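Local atomic coordinates of 3,6-diketocamphane 1,6-monooxygenase (Pseudomonas putida, PDB entry 4UWM), a protein that catalyses the FMNH2-dependent Baeyer-Villiger oxygenation of a diketocamphane to a lactone, a step by which Pseudomonas putida degrades (-)-camphor. Residues 34-45 with 68-79. Numbering follows the deposited sequence.
Sequences DSVGIDSMMISE and TKNIKFAPMAHL. With FMN (flavin mononucleotide), chain C; PG4 (tetraethylene glycol), chain D.
The imidazole of His78 meets Glu45 at its edge: ND1 donates to OE1, 2.9 Å away on the syn side of a carboxylate turned 50° from the ring, while CB of Pro75 lies over one ring face. OE2 takes the backbone N of Leu79 from above the carboxylate plane; the two bonds hold the carboxylate at the end of the extended Glu45 chain. At the Phe73 ring, SD of Met41 sits at the edge, 5.3 Å from the centroid, a Met-aromatic contact; OG1 of Thr68, bonded to O of Ala64, also lies in the ring plane. Met42, on the sheet face away from Met41 and Phe73, runs alongside Met76, which follows strand 72-75. CG of Asp34 stands anti to the backbone N (chi1 -173°), which carries the carboxylate to loop 68-71: OD1 accepts from N of Asn70 and, at 2.8 Å, N of Ile71, OD2 from N of Lys69. An alanine here would take away both oxygens and is likely to leave these N-H groups without this partner, tying the loop less firmly to helix 19-35. Parallel strands 40-43 and 72-75, joined by bonds such as Met41 N to Lys72 O (2.8 Å), are neighbours in a beta-alpha-beta crossover through helix 57-65. Beyond them, O of Met76 accepts from FMN N3, one of several bonds holding the flavin, which lies at the C-terminal strand ends, as expected of the luciferase-family TIM barrel.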
loop_
_atom_site.group_PDB
_atom_site.type_symbol
_atom_site.label_atom_id
_atom_site.label_comp_id
_atom_site.label_asym_id
_atom_site.label_seq_id
_atom_site.Cartn_x
_atom_site.Cartn_y
_atom_site.Cartn_z
ATOM N N ASP A 34 20.282 -2.221 -3.304
ATOM C CA ASP A 34 20.291 -2.138 -4.757
ATOM C C ASP A 34 21.677 -1.670 -5.269
ATOM O O ASP A 34 22.201 -2.267 -6.203
ATOM C CB ASP A 34 19.184 -1.185 -5.238
ATOM C CG ASP A 34 19.007 -1.176 -6.740
ATOM O OD1 ASP A 34 18.813 -2.255 -7.363
ATOM O OD2 ASP A 34 18.996 -0.061 -7.303
ATOM N N SER A 35 22.243 -0.628 -4.644
ATOM C CA SER A 35 23.528 -0.042 -5.072
ATOM C C SER A 35 24.715 -1.018 -4.990
ATOM O O SER A 35 25.669 -0.889 -5.747
ATOM C CB SER A 35 23.845 1.222 -4.271
ATOM O OG SER A 35 24.261 0.894 -2.955
ATOM N N VAL A 36 24.662 -1.984 -4.085
ATOM C CA VAL A 36 25.773 -2.929 -3.926
ATOM C C VAL A 36 25.429 -4.317 -4.468
ATOM O O VAL A 36 26.085 -5.293 -4.122
ATOM C CB VAL A 36 26.305 -3.007 -2.469
ATOM C CG1 VAL A 36 26.736 -1.632 -1.983
ATOM C CG2 VAL A 36 25.273 -3.609 -1.512
ATOM N N GLY A 37 24.379 -4.390 -5.298
ATOM C CA GLY A 37 24.030 -5.603 -6.039
ATOM C C GLY A 37 23.380 -6.716 -5.249
ATOM O O GLY A 37 23.447 -7.891 -5.637
ATOM N N ILE A 38 22.749 -6.371 -4.130
ATOM C CA ILE A 38 21.913 -7.346 -3.436
ATOM C C ILE A 38 20.708 -7.687 -4.346
ATOM O O ILE A 38 20.125 -6.816 -4.982
ATOM C CB ILE A 38 21.570 -6.883 -2.001
ATOM C CG1 ILE A 38 22.840 -6.990 -1.132
ATOM C CG2 ILE A 38 20.427 -7.708 -1.390
ATOM C CD1 ILE A 38 22.702 -6.453 0.288
ATOM N N ASP A 39 20.404 -8.977 -4.457
ATOM C CA ASP A 39 19.469 -9.487 -5.460
ATOM C C ASP A 39 17.981 -9.237 -5.100
ATOM O O ASP A 39 17.166 -8.975 -5.972
ATOM C CB ASP A 39 19.650 -10.999 -5.626
ATOM C CG ASP A 39 18.767 -11.568 -6.719
ATOM O OD1 ASP A 39 18.845 -11.058 -7.849
ATOM O OD2 ASP A 39 17.986 -12.517 -6.452
ATOM N N SER A 40 17.652 -9.375 -3.824
ATOM C CA SER A 40 16.259 -9.295 -3.386
ATOM C C SER A 40 16.157 -8.686 -1.995
ATOM O O SER A 40 17.081 -8.798 -1.189
ATOM C CB SER A 40 15.598 -10.673 -3.423
ATOM O OG SER A 40 16.231 -11.562 -2.532
ATOM N N MET A 41 15.028 -8.024 -1.723
ATOM C CA MET A 41 14.728 -7.562 -0.374
ATOM C C MET A 41 13.351 -8.069 0.018
ATOM O O MET A 41 12.385 -7.769 -0.659
ATOM C CB MET A 41 14.790 -6.037 -0.306
ATOM C CG MET A 41 14.466 -5.466 1.083
ATOM S SD MET A 41 14.501 -3.670 0.996
ATOM C CE MET A 41 14.215 -3.214 2.720
ATOM N N MET A 42 13.301 -8.878 1.069
ATOM C CA MET A 42 12.062 -9.419 1.629
ATOM C C MET A 42 11.610 -8.499 2.768
ATOM O O MET A 42 12.440 -8.085 3.590
ATOM C CB MET A 42 12.296 -10.837 2.174
ATOM C CG MET A 42 12.584 -11.874 1.075
ATOM S SD MET A 42 12.917 -13.508 1.772
ATOM C CE MET A 42 13.432 -14.409 0.294
ATOM N N ILE A 43 10.308 -8.186 2.828
ATOM C CA ILE A 43 9.771 -7.315 3.899
ATOM C C ILE A 43 8.591 -7.989 4.548
ATOM O O ILE A 43 7.621 -8.330 3.857
ATOM C CB ILE A 43 9.400 -5.913 3.364
ATOM C CG1 ILE A 43 10.604 -5.326 2.625
ATOM C CG2 ILE A 43 8.914 -4.996 4.507
ATOM C CD1 ILE A 43 10.334 -4.170 1.699
ATOM N N SER A 44 8.666 -8.180 5.861
ATOM C CA SER A 44 7.637 -8.922 6.588
ATOM C C SER A 44 6.412 -8.074 6.961
ATOM O O SER A 44 6.409 -6.864 6.783
ATOM C CB SER A 44 8.213 -9.616 7.824
ATOM O OG SER A 44 9.257 -10.504 7.455
ATOM N N GLU A 45 5.392 -8.752 7.487
ATOM C CA GLU A 45 4.092 -8.164 7.809
ATOM C C GLU A 45 3.597 -8.617 9.176
ATOM O O GLU A 45 3.432 -9.833 9.420
ATOM C CB GLU A 45 3.078 -8.554 6.704
ATOM C CG GLU A 45 1.626 -8.117 6.941
ATOM C CD GLU A 45 0.723 -8.514 5.763
ATOM O OE1 GLU A 45 1.016 -8.095 4.630
ATOM O OE2 GLU A 45 -0.254 -9.271 5.957
ATOM N N THR A 68 15.004 2.409 -7.202
ATOM C CA THR A 68 15.927 1.301 -7.345
ATOM C C THR A 68 15.846 0.820 -8.781
ATOM O O THR A 68 14.836 1.091 -9.464
ATOM C CB THR A 68 15.568 0.139 -6.393
ATOM O OG1 THR A 68 14.190 -0.212 -6.563
ATOM C CG2 THR A 68 15.790 0.527 -4.919
ATOM N N LYS A 69 16.876 0.084 -9.215
ATOM C CA LYS A 69 16.997 -0.355 -10.604
ATOM C C LYS A 69 16.884 -1.864 -10.778
ATOM O O LYS A 69 16.176 -2.336 -11.652
ATOM C CB LYS A 69 18.322 0.141 -11.211
ATOM C CG LYS A 69 18.263 1.537 -11.827
ATOM C CD LYS A 69 19.150 2.543 -11.106
ATOM C CE LYS A 69 18.413 3.303 -10.014
ATOM N NZ LYS A 69 19.265 4.383 -9.445
ATOM N N ASN A 70 17.588 -2.620 -9.947
ATOM C CA ASN A 70 17.672 -4.058 -10.137
ATOM C C ASN A 70 17.092 -4.947 -9.069
ATOM O O ASN A 70 16.680 -6.060 -9.370
ATOM C CB ASN A 70 19.144 -4.476 -10.326
ATOM C CG ASN A 70 19.836 -3.665 -11.398
ATOM O OD1 ASN A 70 19.368 -3.578 -12.528
ATOM N ND2 ASN A 70 20.933 -3.044 -11.038
ATOM N N ILE A 71 17.132 -4.506 -7.816
ATOM C CA ILE A 71 16.745 -5.370 -6.712
ATOM C C ILE A 71 15.281 -5.805 -6.897
ATOM O O ILE A 71 14.472 -5.039 -7.417
ATOM C CB ILE A 71 16.991 -4.661 -5.346
ATOM C CG1 ILE A 71 17.023 -5.664 -4.193
ATOM C CG2 ILE A 71 16.037 -3.471 -5.153
ATOM C CD1 ILE A 71 17.708 -5.118 -2.947
ATOM N N LYS A 72 14.983 -7.046 -6.514
ATOM C CA LYS A 72 13.633 -7.590 -6.533
ATOM C C LYS A 72 13.028 -7.500 -5.120
ATOM O O LYS A 72 13.727 -7.699 -4.126
ATOM C CB LYS A 72 13.652 -9.057 -6.970
ATOM C CG LYS A 72 14.292 -9.309 -8.335
ATOM C CD LYS A 72 14.191 -10.791 -8.648
ATOM C CE LYS A 72 15.147 -11.223 -9.742
ATOM N NZ LYS A 72 14.897 -12.663 -10.015
ATOM N N PHE A 73 11.725 -7.239 -5.038
ATOM C CA PHE A 73 11.048 -7.123 -3.730
ATOM C C PHE A 73 10.051 -8.242 -3.498
ATOM O O PHE A 73 9.446 -8.721 -4.448
ATOM C CB PHE A 73 10.304 -5.795 -3.638
ATOM C CG PHE A 73 11.190 -4.598 -3.663
ATOM C CD1 PHE A 73 11.774 -4.125 -2.489
ATOM C CD2 PHE A 73 11.409 -3.912 -4.846
ATOM C CE1 PHE A 73 12.579 -3.000 -2.506
ATOM C CE2 PHE A 73 12.215 -2.768 -4.867
ATOM C CZ PHE A 73 12.809 -2.321 -3.699
ATOM N N ALA A 74 9.868 -8.644 -2.242
ATOM C CA ALA A 74 8.813 -9.573 -1.891
ATOM C C ALA A 74 8.260 -9.262 -0.523
ATOM O O ALA A 74 9.026 -9.128 0.439
ATOM C CB ALA A 74 9.321 -11.021 -1.914
ATOM N N PRO A 75 6.920 -9.190 -0.409
ATOM C CA PRO A 75 6.360 -9.312 0.927
ATOM C C PRO A 75 6.646 -10.718 1.432
ATOM O O PRO A 75 6.486 -11.711 0.681
ATOM C CB PRO A 75 4.839 -9.087 0.704
ATOM C CG PRO A 75 4.612 -9.500 -0.703
ATOM C CD PRO A 75 5.877 -9.147 -1.458
ATOM N N MET A 76 7.073 -10.826 2.683
ATOM C CA MET A 76 7.451 -12.117 3.255
ATOM C C MET A 76 6.980 -12.239 4.700
ATOM O O MET A 76 7.777 -12.094 5.654
ATOM C CB MET A 76 8.972 -12.318 3.156
ATOM C CG MET A 76 9.449 -13.733 3.492
ATOM S SD MET A 76 8.724 -14.954 2.377
ATOM C CE MET A 76 9.431 -14.410 0.812
ATOM N N ALA A 77 5.691 -12.519 4.903
ATOM C CA ALA A 77 4.707 -12.849 3.851
ATOM C C ALA A 77 3.432 -12.024 3.990
ATOM O O ALA A 77 3.060 -11.615 5.102
ATOM C CB ALA A 77 4.341 -14.325 3.984
ATOM N N HIS A 78 2.710 -11.825 2.892
ATOM C CA HIS A 78 1.312 -11.393 3.048
ATOM C C HIS A 78 0.530 -12.476 3.775
ATOM O O HIS A 78 0.610 -13.658 3.416
ATOM C CB HIS A 78 0.665 -11.120 1.684
ATOM C CG HIS A 78 1.036 -9.808 1.078
ATOM N ND1 HIS A 78 1.041 -8.627 1.794
ATOM C CD2 HIS A 78 1.341 -9.476 -0.201
ATOM C CE1 HIS A 78 1.369 -7.628 0.979
ATOM N NE2 HIS A 78 1.578 -8.119 -0.229
ATOM N N LEU A 79 -0.202 -12.086 4.803
ATOM C CA LEU A 79 -0.981 -13.034 5.580
ATOM C C LEU A 79 -2.384 -13.116 4.942
ATOM O O LEU A 79 -3.245 -12.274 5.173
ATOM C CB LEU A 79 -1.035 -12.632 7.060
ATOM C CG LEU A 79 0.380 -12.458 7.672
ATOM C CD1 LEU A 79 0.308 -12.124 9.145
ATOM C CD2 LEU A 79 1.208 -13.739 7.463
HETATM N N1 FMN C . 7.282 -16.151 8.646
HETATM C C2 FMN C . 7.260 -15.386 7.516
HETATM O O2 FMN C . 6.322 -15.522 6.702
HETATM N N3 FMN C . 8.217 -14.485 7.229
HETATM C C4 FMN C . 9.264 -14.273 8.036
HETATM O O4 FMN C . 10.124 -13.426 7.719
HETATM C C4A FMN C . 9.370 -15.061 9.297
HETATM N N5 FMN C . 10.393 -14.901 10.167
HETATM C C5A FMN C . 10.473 -15.627 11.310
HETATM C C6 FMN C . 11.547 -15.438 12.184
HETATM C C7 FMN C . 11.646 -16.176 13.363
HETATM C C7M FMN C . 12.813 -15.957 14.294
HETATM C C8 FMN C . 10.587 -17.177 13.686
HETATM C C8M FMN C . 10.641 -18.001 14.944
HETATM C C9 FMN C . 9.517 -17.368 12.817
HETATM C C9A FMN C . 9.414 -16.635 11.636
HETATM N N10 FMN C . 8.327 -16.830 10.743
HETATM C C10 FMN C . 8.282 -16.044 9.561
HETATM C "C1'" FMN C . 7.262 -17.802 11.054
HETATM C "C2'" FMN C . 7.497 -19.140 10.370
HETATM O "O2'" FMN C . 7.802 -18.889 8.999
HETATM C "C3'" FMN C . 6.258 -20.025 10.466
HETATM O "O3'" FMN C . 6.388 -20.866 11.621
HETATM C "C4'" FMN C . 6.078 -20.853 9.191
HETATM O "O4'" FMN C . 5.497 -20.048 8.157
HETATM C "C5'" FMN C . 5.242 -22.111 9.398
HETATM O "O5'" FMN C . 6.182 -23.154 9.619
HETATM P P FMN C . 5.819 -24.713 9.564
HETATM O O1P FMN C . 4.821 -24.910 8.467
HETATM O O2P FMN C . 7.172 -25.281 9.259
HETATM O O3P FMN C . 5.299 -24.992 10.947
HETATM O O1 PG4 D . 16.119 -11.535 -12.864
HETATM C C1 PG4 D . 15.410 -12.082 -13.987
HETATM C C2 PG4 D . 13.922 -11.761 -13.878
HETATM O O2 PG4 D . 13.381 -12.275 -12.657
HETATM C C3 PG4 D . 12.042 -11.831 -12.447
HETATM C C4 PG4 D . 11.278 -12.779 -11.537
HETATM O O3 PG4 D . 12.065 -13.110 -10.404
HETATM C C5 PG4 D . 11.260 -13.349 -9.259
HETATM C C6 PG4 D . 11.944 -14.385 -8.392
HETATM O O4 PG4 D . 13.107 -13.826 -7.789
HETATM C C7 PG4 D . 13.683 -14.775 -6.899
HETATM C C8 PG4 D . 15.010 -14.240 -6.365
HETATM O O5 PG4 D . 15.849 -13.819 -7.453
HETATM O O HOH W 1 21.997 -3.974 -8.202
HETATM O O HOH W 2 4.613 -11.879 7.747
#